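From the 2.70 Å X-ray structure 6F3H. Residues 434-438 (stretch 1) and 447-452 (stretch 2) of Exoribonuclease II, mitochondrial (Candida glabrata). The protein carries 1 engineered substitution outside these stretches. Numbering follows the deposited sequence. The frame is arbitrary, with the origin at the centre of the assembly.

Stretch 1 (434-438) LFPES
Stretch 2, residues 447-452: SDDVLR

Two short segments of one chain of the mitochondrial exoribonuclease meet here, burying 300 Å² counted over both sides. Phe435, Glu437 and Leu451 cover the most surface, and all three direct their CA-to-CB bonds toward the opposing stretch. The backbones come nearest at Phe435 and Leu451, whose CA atoms are 7.4 Å apart.

Leu434 has phi/psi of -76/3. Phe435 is extended at -121/137, and the chain then turns through Pro436 (-52/-25), Glu437 (-66/-17) and Ser438 (-63/-29). These last three have helical angles without the regular helical bonds. The turn is held by Phe435 O, which accepts from Ser438 N at 2.9 Å and from Ser438 OG at a very short 2.5 Å. The p rotamer of Ser438 (chi1 42°) brings its hydroxyl back to that carbonyl. Leu434 and Ser438 do not touch stretch 2.

Stretch 2 begins with Ser447 (-102/-16) and the extended Asp448 (-86/139). A helix runs from Asp449 through Arg452 and continues later in the chain. Asp448 is its N-cap. With chi1 t (-175°) and chi2 -61°, it places OD1 2.9 Å from Leu451 N, accepting a capping bond at an N-H...O angle of 151°. Arg452 N also bonds to Asp448 O at 3.0 Å.

Glu437 supplies the polar link. Its side chain has chi1 m (-82°), chi2 p (84°) and chi3 -178°. The carboxylate atom OE1 accepts from two successive backbone amides, Ser447 N at 2.7 Å and Asp448 N at 2.9 Å. The angles at hydrogen are 140° and 131°. A glutamate suits this place because one carboxylate oxygen can receive both N-H groups just before the helix. Its buried carboxylate also packs against an apolar methyl, with Glu437 CD 3.9 Å from Leu451 CD2. Like charges also come close, Glu437 OE2 lying 4.4 Å from Asp448 OD2.

Phe435 supplies the apolar link. Its buried ring is set by chi1 m (-61°) and chi2 -70°. Leu451 CD1 lies over one face of the ring, 4.1 Å from Phe435 CE2. Val450 CG1 sits at the edge, near the ring plane, 3.8 Å from Phe435 CE1. Asp448 OD2 is also at the edge, 3.7 Å from Phe435 CD1. The flat ring thus meets a methyl on its face and both a methyl and a carboxylate oxygen at its edge.

Leu451 joins the two links. In its t, p rotamer (chi1 177°, chi2 66°), CD1 reaches the Phe435 ring and CD2 reaches the Glu437 carboxylate, so a branched side chain fits well. Val450, chi1 t (176°), is buried, with its CA-to-CB bond sideways to stretch 1. Pro436 contributes little, its CD lying 4.0 Å from Asp448 OD2. The CA-to-CB bond of Asp449 points away from stretch 1, and both Asp449 and Arg452 are exposed and make no contact with that stretch. The side chain of Ser447 is modelled only as far as CB.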

# COMPACT_ATOMS: atom_id res chain seq x y z
N LEU A 434 -3.36 -5.78 25.56
CA LEU A 434 -3.82 -7.17 25.71
C LEU A 434 -2.70 -8.19 25.61
O LEU A 434 -2.97 -9.40 25.69
CB LEU A 434 -4.93 -7.48 24.69
CG LEU A 434 -6.10 -6.49 24.75
CD1 LEU A 434 -5.95 -5.48 23.70
CD2 LEU A 434 -7.47 -7.12 24.58
N PHE A 435 -1.45 -7.74 25.48
CA PHE A 435 -0.31 -8.61 25.25
C PHE A 435 0.74 -8.48 26.34
O PHE A 435 1.13 -7.36 26.71
CB PHE A 435 0.34 -8.28 23.91
CG PHE A 435 -0.56 -8.47 22.74
CD1 PHE A 435 -0.96 -9.74 22.36
CD2 PHE A 435 -1.01 -7.39 22.02
CE1 PHE A 435 -1.80 -9.92 21.27
CE2 PHE A 435 -1.85 -7.57 20.93
CZ PHE A 435 -2.24 -8.83 20.56
N PRO A 436 1.29 -9.60 26.81
CA PRO A 436 2.37 -9.55 27.80
C PRO A 436 3.53 -8.66 27.41
O PRO A 436 4.23 -8.14 28.28
CB PRO A 436 2.80 -11.02 27.91
CG PRO A 436 1.52 -11.76 27.65
CD PRO A 436 0.81 -10.98 26.58
N GLU A 437 3.74 -8.44 26.12
CA GLU A 437 4.87 -7.62 25.70
C GLU A 437 4.73 -6.17 26.12
O GLU A 437 5.72 -5.44 26.09
CB GLU A 437 5.06 -7.69 24.19
CG GLU A 437 5.82 -8.93 23.70
CD GLU A 437 4.95 -10.17 23.52
OE1 GLU A 437 5.50 -11.25 23.15
OE2 GLU A 437 3.73 -10.09 23.79
N SER A 438 3.52 -5.73 26.48
CA SER A 438 3.34 -4.33 26.87
C SER A 438 4.14 -4.00 28.12
O SER A 438 4.59 -2.86 28.29
CB SER A 438 1.87 -4.05 27.12
OG SER A 438 1.27 -5.13 27.82
N SER A 447 7.48 -12.71 22.11
CA SER A 447 7.26 -14.13 22.32
C SER A 447 5.88 -14.59 21.89
O SER A 447 5.66 -15.79 21.73
CB SER A 447 7.47 -14.48 23.80
N ASP A 448 4.94 -13.66 21.69
CA ASP A 448 3.53 -13.97 21.55
C ASP A 448 3.14 -14.33 20.13
O ASP A 448 3.54 -13.65 19.17
CB ASP A 448 2.68 -12.79 22.03
CG ASP A 448 1.18 -13.09 22.02
OD1 ASP A 448 0.63 -13.38 20.93
OD2 ASP A 448 0.54 -13.02 23.10
N ASP A 449 2.29 -15.35 20.00
CA ASP A 449 1.82 -15.79 18.69
C ASP A 449 0.94 -14.73 18.06
O ASP A 449 1.24 -14.20 16.98
CB ASP A 449 1.01 -17.09 18.81
CG ASP A 449 1.87 -18.29 19.14
OD1 ASP A 449 3.11 -18.21 19.00
OD2 ASP A 449 1.27 -19.31 19.55
N VAL A 450 -0.15 -14.39 18.74
CA VAL A 450 -1.10 -13.46 18.16
C VAL A 450 -0.41 -12.16 17.81
O VAL A 450 -0.78 -11.49 16.84
CB VAL A 450 -2.28 -13.24 19.12
CG1 VAL A 450 -3.23 -12.19 18.57
CG2 VAL A 450 -2.99 -14.56 19.33
N LEU A 451 0.61 -11.79 18.56
CA LEU A 451 1.24 -10.53 18.23
C LEU A 451 2.12 -10.65 17.00
O LEU A 451 2.07 -9.79 16.12
CB LEU A 451 2.04 -10.03 19.43
CG LEU A 451 2.80 -8.73 19.15
CD1 LEU A 451 1.78 -7.61 18.93
CD2 LEU A 451 3.72 -8.40 20.32
N ARG A 452 2.92 -11.71 16.92
CA ARG A 452 3.74 -11.93 15.74
C ARG A 452 2.88 -11.97 14.49
O ARG A 452 3.22 -11.36 13.47
CB ARG A 452 4.49 -13.24 15.86
CG ARG A 452 5.62 -13.34 16.84
CD ARG A 452 6.26 -14.73 16.67
NE ARG A 452 5.32 -15.76 16.20
CZ ARG A 452 5.21 -16.21 14.94
NH1 ARG A 452 4.30 -17.14 14.65
NH2 ARG A 452 5.98 -15.73 13.97